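Local atomic coordinates of beta-hexosaminidase Amuc_2018 (Akkermansia muciniphila, PDB entry 6JEB), a protein that hydrolyses terminal N-acetylhexosamine residues from the non-reducing ends of N-glycans, chitobiose and related glycosides as a family 20 glycoside hydrolase. Residues Pro99-Ile104 with Pro398-Arg403; His127-Gln132 with Pro186-Pro191; Pro191-Ala196 with Gly255-Pro260. All blocks are in the same frame, centred on the assembly; numbering follows the deposited sequence.

How the interactions relate
All three contacts lie in the TIM-barrel catalytic domain, in or beside the loops that follow its strands, and meet round the substrate pocket. Interaction 1 supplies Arg-101, whose NH2 reaches OD1 of Asp-130 in interaction 2 at 3.1 Å. That same OD1 lies 2.7 Å from ND1 of His-193 in interaction 3, and His-193 in turn bonds Glu-258, so the charge relay runs from interaction 2 into interaction 3. Those two contacts share Pro-191 and have centres about 8 Å apart; Asp-189 OD2 and Asp-257 OD1 also approach to 2.6 Å. Interactions 1 and 3 both touch the bound acetamide, through Trp-400 and Asp-257 respectively, with about 16 Å between their centres.

Interaction 1: Pro99-Ile104 with Pro398-Arg403; sequences PARHFI and PVWAER. With ACM (acetamide), chain C.
The guanidinium of Arg-101 carries the carboxylate of Glu-402 over one face, displaced toward the rim, and meets the indole of Trp-400 near its own plane, at the edge. The guanidinium and carboxylate planes are 33° apart. OE2 of Glu-402 stands 3.3 Å from NH2 of Arg-101 but well out of the guanidinium plane, so this salt bridge works through charge, with no N-H aimed at the oxygen. Glu-402 gets there by bending at chi2 (93°), which swings its carboxylate back over the arginine. Toward Trp-400 the contact is by NH1 of Arg-101, 3.3 Å from CE3 and oblique to the ring. CZ2 of the same indole lies 3.6 Å from the acetamide O, and Pro-398 CB lies over one ring face.

The His-102 ring has two carbonyls at its edge and in its plane. ND1 donates to Ala-401 O at 2.8 Å in a nearly straight bond, while CE1 comes to 3.2 Å from Glu-402 O. A water also joins Arg-101 O to Glu-402 O.

The contact joins the loop after the first barrel strand, 92-97, to the end of the last, 392-399. Gln-132 bonds NE of Arg-101, and Asp-98 and Asp-130 make salt bridges at NH1 and NH2. Held so, with Glu-402 adding negative charge over one face, this substrate-binding arginine is probably kept charged and restrained in rotation.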
loop_
_atom_site.group_PDB
_atom_site.type_symbol
_atom_site.label_atom_id
_atom_site.label_comp_id
_atom_site.label_asym_id
_atom_site.label_seq_id
_atom_site.Cartn_x
_atom_site.Cartn_y
_atom_site.Cartn_z
ATOM N N PRO A 99 6.105 -8.284 2.818
ATOM C CA PRO A 99 6.757 -9.601 2.790
ATOM C C PRO A 99 8.158 -9.570 3.366
ATOM O O PRO A 99 8.683 -10.634 3.715
ATOM C CB PRO A 99 6.762 -9.967 1.302
ATOM C CG PRO A 99 6.768 -8.617 0.600
ATOM C CD PRO A 99 5.881 -7.745 1.463
ATOM N N ALA A 100 8.780 -8.387 3.490
ATOM C CA ALA A 100 10.080 -8.309 4.153
ATOM C C ALA A 100 10.006 -8.857 5.572
ATOM O O ALA A 100 10.895 -9.601 6.005
ATOM C CB ALA A 100 10.578 -6.864 4.177
ATOM N N ARG A 101 8.960 -8.490 6.319
ATOM C CA ARG A 101 8.846 -8.956 7.699
ATOM C C ARG A 101 8.363 -10.399 7.777
ATOM O O ARG A 101 8.890 -11.189 8.568
ATOM C CB ARG A 101 7.921 -8.033 8.496
ATOM C CG ARG A 101 8.647 -6.853 9.151
ATOM C CD ARG A 101 9.473 -6.032 8.145
ATOM N NE ARG A 101 10.071 -4.884 8.816
ATOM C CZ ARG A 101 9.428 -3.741 9.046
ATOM N NH1 ARG A 101 8.173 -3.581 8.627
ATOM N NH2 ARG A 101 10.034 -2.757 9.695
ATOM N N HIS A 102 7.359 -10.763 6.980
ATOM C CA HIS A 102 6.935 -12.156 6.876
ATOM C C HIS A 102 6.584 -12.421 5.427
ATOM O O HIS A 102 5.711 -11.749 4.866
ATOM C CB HIS A 102 5.743 -12.479 7.785
ATOM C CG HIS A 102 6.132 -12.771 9.199
ATOM N ND1 HIS A 102 6.043 -11.832 10.203
ATOM C CD2 HIS A 102 6.634 -13.891 9.774
ATOM C CE1 HIS A 102 6.469 -12.362 11.339
ATOM N NE2 HIS A 102 6.838 -13.610 11.106
ATOM N N PHE A 103 7.274 -13.392 4.833
ATOM C CA PHE A 103 7.103 -13.703 3.426
ATOM C C PHE A 103 5.656 -14.089 3.146
ATOM O O PHE A 103 5.025 -14.802 3.933
ATOM C CB PHE A 103 8.026 -14.874 3.086
ATOM C CG PHE A 103 8.036 -15.236 1.637
ATOM C CD1 PHE A 103 8.570 -14.365 0.691
ATOM C CD2 PHE A 103 7.508 -16.445 1.213
ATOM C CE1 PHE A 103 8.576 -14.702 -0.650
ATOM C CE2 PHE A 103 7.514 -16.789 -0.124
ATOM C CZ PHE A 103 8.053 -15.917 -1.055
ATOM N N ILE A 104 5.130 -13.618 2.017
ATOM C CA ILE A 104 3.770 -13.939 1.599
ATOM C C ILE A 104 3.867 -14.824 0.360
ATOM O O ILE A 104 4.270 -14.343 -0.711
ATOM C CB ILE A 104 2.934 -12.687 1.301
ATOM C CG1 ILE A 104 3.034 -11.663 2.445
ATOM C CG2 ILE A 104 1.482 -13.086 1.030
ATOM C CD1 ILE A 104 2.466 -10.286 2.069
ATOM N N PRO A 398 -0.819 0.788 4.837
ATOM C CA PRO A 398 0.151 -0.305 5.005
ATOM C C PRO A 398 -0.323 -1.334 6.019
ATOM O O PRO A 398 -0.856 -0.997 7.083
ATOM C CB PRO A 398 1.407 0.409 5.534
ATOM C CG PRO A 398 1.142 1.889 5.374
ATOM C CD PRO A 398 -0.337 2.059 5.403
ATOM N N VAL A 399 -0.087 -2.607 5.692
ATOM C CA VAL A 399 -0.337 -3.686 6.641
ATOM C C VAL A 399 1.011 -4.248 7.084
ATOM O O VAL A 399 1.423 -5.338 6.661
ATOM C CB VAL A 399 -1.277 -4.768 6.074
ATOM C CG1 VAL A 399 -1.883 -5.580 7.220
ATOM C CG2 VAL A 399 -2.395 -4.148 5.223
ATOM N N TRP A 400 1.709 -3.497 7.932
ATOM C CA TRP A 400 3.043 -3.893 8.369
ATOM C C TRP A 400 2.981 -5.248 9.059
ATOM O O TRP A 400 2.034 -5.548 9.790
ATOM C CB TRP A 400 3.589 -2.853 9.342
ATOM C CG TRP A 400 3.722 -1.482 8.743
ATOM C CD1 TRP A 400 2.917 -0.396 8.973
ATOM C CD2 TRP A 400 4.735 -1.051 7.830
ATOM N NE1 TRP A 400 3.371 0.686 8.250
ATOM C CE2 TRP A 400 4.493 0.313 7.548
ATOM C CE3 TRP A 400 5.837 -1.685 7.234
ATOM C CZ2 TRP A 400 5.291 1.049 6.678
ATOM C CZ3 TRP A 400 6.640 -0.950 6.376
ATOM C CH2 TRP A 400 6.367 0.407 6.111
ATOM N N ALA A 401 4.005 -6.072 8.831
ATOM C CA ALA A 401 3.898 -7.486 9.167
ATOM C C ALA A 401 4.948 -7.971 10.161
ATOM O O ALA A 401 5.188 -9.178 10.234
ATOM C CB ALA A 401 3.877 -8.354 7.908
ATOM N N GLU A 402 5.566 -7.073 10.939
ATOM C CA GLU A 402 6.442 -7.538 12.016
ATOM C C GLU A 402 5.774 -8.658 12.802
ATOM O O GLU A 402 6.415 -9.663 13.145
ATOM C CB GLU A 402 6.787 -6.394 12.986
ATOM C CG GLU A 402 7.740 -5.322 12.461
ATOM C CD GLU A 402 7.018 -4.142 11.843
ATOM O OE1 GLU A 402 5.885 -4.327 11.353
ATOM O OE2 GLU A 402 7.576 -3.020 11.863
ATOM N N ARG A 403 4.476 -8.508 13.085
ATOM C CA ARG A 403 3.750 -9.418 13.963
ATOM C C ARG A 403 2.630 -10.165 13.242
ATOM O O ARG A 403 1.728 -10.696 13.898
ATOM C CB ARG A 403 3.178 -8.655 15.160
ATOM C CG ARG A 403 4.219 -7.995 16.040
ATOM C CD ARG A 403 4.935 -9.007 16.917
ATOM N NE ARG A 403 5.756 -8.333 17.912
ATOM C CZ ARG A 403 6.277 -8.930 18.976
ATOM N NH1 ARG A 403 6.075 -10.227 19.174
ATOM N NH2 ARG A 403 6.997 -8.229 19.841
HETATM C C1 ACM C . 7.106 3.634 8.539
HETATM O O ACM C . 6.145 3.487 9.223
HETATM N N ACM C . 8.370 3.195 9.041
HETATM C C2 ACM C . 7.069 4.273 7.162
HETATM O O HOH W 1 9.097 -9.773 11.365
#

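Interaction 2: His127-Gln132 with Pro186-Pro191; sequences HLTDNQ and PEIDMP
His-127 and Glu-187 sit opposite each other where two neighbouring parallel strands of the TIM barrel, 123-127 and 183-187, run out into their active-site loops. Their side chains share one face of the sheet, but the flat groups are turned 78° apart, so the imidazole points into the carboxylate from above it. ND1 donates to Glu-187 OE1 at 2.7 Å, and the oxygen lies near the ring plane even though the nitrogen stands 64° out of the carboxylate plane. With CG anti to the backbone N (chi1 -170°), the ring is carried between this glutamate and Asp-130, whose OD2 takes the NE2 hydrogen at 2.7 Å through its anti lone pair. Asp-189 closes in at the edge between them, its OD2 3.5 Å from CE1 of His-127. Acidic groups at both nitrogens fix the rotation of the imidazole.

This histidine thus belongs to the second shell: it probably helps to position Asp-130, a member of the charge relay, whose OD1 bonds His-193. Glu-187 is also hydrogen-bonded by His-125 at OE1 and by Trp-307, an acetamide-pocket residue, at OE2, and Asp-189 bonds Gly-256 N.

Next to the pair, Leu-128 lies beside Pro-186, CD1 to CB 3.9 Å. A water over the centre of the His-127 ring accepts from Thr-129 N and donates to Glu-187 O. Thr-129 places its hydroxyl between the backbone N and carbonyl carbon, where OG1 accepts the N-H of Asp-189 at 3.0 Å.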
loop_
_atom_site.group_PDB
_atom_site.type_symbol
_atom_site.label_atom_id
_atom_site.label_comp_id
_atom_site.label_asym_id
_atom_site.label_seq_id
_atom_site.Cartn_x
_atom_site.Cartn_y
_atom_site.Cartn_z
ATOM N N HIS A 127 6.486 -3.946 0.153
ATOM C CA HIS A 127 7.610 -3.582 1.015
ATOM C C HIS A 127 8.542 -4.789 1.010
ATOM O O HIS A 127 8.411 -5.713 1.815
ATOM C CB HIS A 127 7.123 -3.235 2.417
ATOM C CG HIS A 127 8.175 -2.620 3.281
ATOM N ND1 HIS A 127 8.530 -1.290 3.189
ATOM C CD2 HIS A 127 8.954 -3.153 4.253
ATOM C CE1 HIS A 127 9.486 -1.032 4.065
ATOM N NE2 HIS A 127 9.760 -2.145 4.723
ATOM N N LEU A 128 9.469 -4.801 0.050
ATOM C CA LEU A 128 10.249 -5.996 -0.258
ATOM C C LEU A 128 11.475 -6.168 0.628
ATOM O O LEU A 128 12.036 -7.274 0.672
ATOM C CB LEU A 128 10.706 -5.951 -1.719
ATOM C CG LEU A 128 9.602 -6.141 -2.767
ATOM C CD1 LEU A 128 10.066 -5.644 -4.136
ATOM C CD2 LEU A 128 9.177 -7.603 -2.859
ATOM N N THR A 129 11.935 -5.099 1.286
ATOM C CA THR A 129 13.210 -5.111 1.990
ATOM C C THR A 129 13.072 -4.413 3.334
ATOM O O THR A 129 12.397 -3.386 3.446
ATOM C CB THR A 129 14.325 -4.423 1.166
ATOM O OG1 THR A 129 14.120 -3.008 1.155
ATOM C CG2 THR A 129 14.347 -4.925 -0.276
ATOM N N ASP A 130 13.721 -4.966 4.354
ATOM C CA ASP A 130 13.761 -4.306 5.654
ATOM C C ASP A 130 14.863 -4.939 6.500
ATOM O O ASP A 130 15.779 -5.580 5.970
ATOM C CB ASP A 130 12.378 -4.331 6.331
ATOM C CG ASP A 130 12.162 -3.119 7.222
ATOM O OD1 ASP A 130 12.771 -3.072 8.315
ATOM O OD2 ASP A 130 11.417 -2.192 6.813
ATOM N N ASN A 131 14.767 -4.763 7.822
ATOM C CA ASN A 131 15.789 -5.285 8.721
ATOM C C ASN A 131 15.691 -6.795 8.863
ATOM O O ASN A 131 16.707 -7.453 9.122
ATOM C CB ASN A 131 15.620 -4.656 10.099
ATOM C CG ASN A 131 15.909 -3.174 10.099
ATOM O OD1 ASN A 131 16.882 -2.717 9.489
ATOM N ND2 ASN A 131 15.073 -2.410 10.795
ATOM N N GLN A 132 14.479 -7.345 8.710
ATOM C CA GLN A 132 14.156 -8.730 9.032
ATOM C C GLN A 132 14.180 -9.644 7.816
ATOM O O GLN A 132 13.958 -10.853 7.960
ATOM C CB GLN A 132 12.770 -8.806 9.703
ATOM C CG GLN A 132 12.672 -8.107 11.057
ATOM C CD GLN A 132 12.514 -6.590 10.959
ATOM O OE1 GLN A 132 12.323 -6.037 9.878
ATOM N NE2 GLN A 132 12.611 -5.911 12.104
ATOM N N PRO A 186 7.033 -1.517 -6.311
ATOM C CA PRO A 186 8.055 -2.115 -5.435
ATOM C C PRO A 186 8.716 -1.055 -4.563
ATOM O O PRO A 186 8.932 0.083 -4.992
ATOM C CB PRO A 186 9.071 -2.686 -6.432
ATOM C CG PRO A 186 8.989 -1.688 -7.611
ATOM C CD PRO A 186 7.512 -1.317 -7.696
ATOM N N GLU A 187 9.050 -1.434 -3.325
ATOM C CA GLU A 187 9.814 -0.565 -2.432
ATOM C C GLU A 187 11.145 -1.218 -2.092
ATOM O O GLU A 187 11.177 -2.354 -1.595
ATOM C CB GLU A 187 9.068 -0.224 -1.137
ATOM C CG GLU A 187 9.877 0.697 -0.219
ATOM C CD GLU A 187 9.216 0.942 1.122
ATOM O OE1 GLU A 187 8.027 0.577 1.294
ATOM O OE2 GLU A 187 9.892 1.502 2.010
ATOM N N ILE A 188 12.227 -0.501 -2.368
ATOM C CA ILE A 188 13.567 -0.841 -1.903
ATOM C C ILE A 188 13.911 0.223 -0.870
ATOM O O ILE A 188 14.278 1.351 -1.224
ATOM C CB ILE A 188 14.589 -0.859 -3.046
ATOM C CG1 ILE A 188 14.069 -1.666 -4.245
ATOM C CG2 ILE A 188 15.941 -1.389 -2.550
ATOM C CD1 ILE A 188 13.789 -3.134 -3.955
ATOM N N ASP A 189 13.764 -0.108 0.410
ATOM C CA ASP A 189 13.896 0.905 1.451
ATOM C C ASP A 189 15.375 1.265 1.642
ATOM O O ASP A 189 16.231 0.388 1.812
ATOM C CB ASP A 189 13.255 0.389 2.745
ATOM C CG ASP A 189 12.948 1.495 3.748
ATOM O OD1 ASP A 189 13.568 2.577 3.669
ATOM O OD2 ASP A 189 12.085 1.256 4.635
ATOM N N MET A 190 15.684 2.558 1.575
ATOM C CA MET A 190 17.049 3.042 1.730
ATOM C C MET A 190 16.986 4.467 2.256
ATOM O O MET A 190 15.982 5.157 2.056
ATOM C CB MET A 190 17.778 3.018 0.382
ATOM C CG MET A 190 17.072 3.818 -0.694
ATOM S SD MET A 190 17.851 3.641 -2.306
ATOM C CE MET A 190 17.205 2.075 -2.824
ATOM N N PRO A 191 18.047 4.945 2.932
ATOM C CA PRO A 191 19.306 4.247 3.203
ATOM C C PRO A 191 19.268 3.359 4.447
ATOM O O PRO A 191 20.216 2.596 4.660
ATOM C CB PRO A 191 20.297 5.400 3.395
ATOM C CG PRO A 191 19.461 6.495 4.023
ATOM C CD PRO A 191 18.087 6.352 3.382
HETATM O O HOH W 2 10.908 -2.281 1.333
HETATM O O HOH W 3 15.672 -2.042 3.066
#

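Interaction 3: Pro191-Ala196 with Gly255-Pro260; sequences PGHNQA and GGDEAP. With ACM (acetamide), chain C.
His-193 and Glu-258 form a link of the charge relay in the TIM-barrel active site, beside the acetamide that occupies the pocket. The ring and carboxylate are nearly coplanar, 13° apart, and NE2 of His-193 donates to the anti lone pair of Glu-258 OE1, at 2.7 Å. The bond is bent, with 144° at the hydrogen. On its other nitrogen, ND1, the histidine bonds Asp-130, so the ring is gripped at both ends.

Asp-257 stands next to this pair. Its OD2 is 3.2 Å from His-193 NE2, but the angle is too poor for a bond; that oxygen instead accepts from the acetamide N, in a contact so short that its exact length is doubtful. The neighbouring Asp and Glu are the hallmark of family 20, in which the aspartate typically orients the substrate's N-acetyl group and the glutamate serves as general acid. An alanine in place of Glu-258 would probably leave His-193 NE2 without its acceptor and the ring freer to turn.

Behind the site, CG of Pro-191 packs on CB of Ala-259 at 4.2 Å. Gly-192 N lies 4.2 Å from the same Ala-259 CB. Two waters tie the backbones together: one spans Gly-192 N and Asp-257 O, and the other accepts from His-193 N and donates to Glu-258 O, its oxygen 2.7 Å from that carbonyl O.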
loop_
_atom_site.group_PDB
_atom_site.type_symbol
_atom_site.label_atom_id
_atom_site.label_comp_id
_atom_site.label_asym_id
_atom_site.label_seq_id
_atom_site.Cartn_x
_atom_site.Cartn_y
_atom_site.Cartn_z
ATOM N N PRO A 191 18.047 4.945 2.932
ATOM C CA PRO A 191 19.306 4.247 3.203
ATOM C C PRO A 191 19.268 3.359 4.447
ATOM O O PRO A 191 20.216 2.596 4.660
ATOM C CB PRO A 191 20.297 5.400 3.395
ATOM C CG PRO A 191 19.461 6.495 4.023
ATOM C CD PRO A 191 18.087 6.352 3.382
ATOM N N GLY A 192 18.209 3.454 5.248
ATOM C CA GLY A 192 18.063 2.667 6.452
ATOM C C GLY A 192 17.169 1.462 6.258
ATOM O O GLY A 192 16.938 0.997 5.135
ATOM N N HIS A 193 16.650 0.950 7.374
ATOM C CA HIS A 193 15.882 -0.294 7.372
ATOM C C HIS A 193 16.611 -1.374 6.577
ATOM O O HIS A 193 16.022 -2.114 5.784
ATOM C CB HIS A 193 14.448 -0.069 6.879
ATOM C CG HIS A 193 13.530 0.441 7.947
ATOM N ND1 HIS A 193 12.903 -0.400 8.843
ATOM C CD2 HIS A 193 13.159 1.701 8.287
ATOM C CE1 HIS A 193 12.167 0.317 9.676
ATOM N NE2 HIS A 193 12.306 1.597 9.362
ATOM N N ASN A 194 17.918 -1.480 6.834
ATOM C CA ASN A 194 18.821 -2.224 5.968
ATOM C C ASN A 194 19.631 -3.275 6.720
ATOM O O ASN A 194 20.706 -3.666 6.249
ATOM C CB ASN A 194 19.752 -1.269 5.210
ATOM C CG ASN A 194 19.344 -1.086 3.759
ATOM O OD1 ASN A 194 18.808 -2.003 3.133
ATOM N ND2 ASN A 194 19.620 0.089 3.208
ATOM N N GLN A 195 19.146 -3.763 7.865
ATOM C CA GLN A 195 19.941 -4.756 8.588
ATOM C C GLN A 195 20.121 -6.035 7.774
ATOM O O GLN A 195 21.181 -6.666 7.839
ATOM C CB GLN A 195 19.368 -5.059 9.969
ATOM C CG GLN A 195 20.298 -5.962 10.785
ATOM C CD GLN A 195 19.946 -5.998 12.251
ATOM O OE1 GLN A 195 19.436 -5.014 12.797
ATOM N NE2 GLN A 195 20.208 -7.134 12.903
ATOM N N ALA A 196 19.106 -6.434 6.999
ATOM C CA ALA A 196 19.244 -7.652 6.204
ATOM C C ALA A 196 20.305 -7.474 5.123
ATOM O O ALA A 196 21.147 -8.362 4.912
ATOM C CB ALA A 196 17.894 -8.070 5.612
ATOM N N GLY A 255 11.557 4.331 0.072
ATOM C CA GLY A 255 11.482 4.296 1.519
ATOM C C GLY A 255 11.970 5.582 2.153
ATOM O O GLY A 255 11.316 6.623 2.045
ATOM N N GLY A 256 13.116 5.532 2.825
ATOM C CA GLY A 256 13.655 6.712 3.468
ATOM C C GLY A 256 13.169 6.941 4.880
ATOM O O GLY A 256 13.512 7.969 5.475
ATOM N N ASP A 257 12.389 6.019 5.436
ATOM C CA ASP A 257 11.835 6.200 6.767
ATOM C C ASP A 257 12.838 5.808 7.847
ATOM O O ASP A 257 13.686 4.929 7.658
ATOM C CB ASP A 257 10.565 5.366 6.932
ATOM C CG ASP A 257 10.791 3.880 6.668
ATOM O OD1 ASP A 257 11.502 3.535 5.704
ATOM O OD2 ASP A 257 10.251 3.054 7.430
ATOM N N GLU A 258 12.733 6.484 8.991
ATOM C CA GLU A 258 13.429 6.090 10.219
ATOM C C GLU A 258 14.909 5.828 9.965
ATOM O O GLU A 258 15.451 4.771 10.306
ATOM C CB GLU A 258 12.743 4.899 10.892
ATOM C CG GLU A 258 11.270 5.162 11.192
ATOM C CD GLU A 258 10.538 3.945 11.727
ATOM O OE1 GLU A 258 10.781 2.825 11.233
ATOM O OE2 GLU A 258 9.701 4.109 12.639
ATOM N N ALA A 259 15.562 6.814 9.345
ATOM C CA ALA A 259 16.963 6.728 8.940
ATOM C C ALA A 259 17.762 7.763 9.724
ATOM O O ALA A 259 18.156 8.804 9.173
ATOM C CB ALA A 259 17.118 6.929 7.433
ATOM N N PRO A 260 18.038 7.505 11.005
ATOM C CA PRO A 260 18.865 8.441 11.773
ATOM C C PRO A 260 20.266 8.480 11.183
ATOM O O PRO A 260 20.772 7.482 10.669
ATOM C CB PRO A 260 18.874 7.826 13.175
ATOM C CG PRO A 260 18.725 6.365 12.933
ATOM C CD PRO A 260 17.793 6.253 11.745
HETATM C C1 ACM C . 7.106 3.634 8.539
HETATM O O ACM C . 6.145 3.487 9.223
HETATM N N ACM C . 8.370 3.195 9.041
HETATM C C2 ACM C . 7.069 4.273 7.162
HETATM O O HOH W 4 15.357 4.161 5.382
HETATM O O HOH W 5 16.646 2.357 9.905
#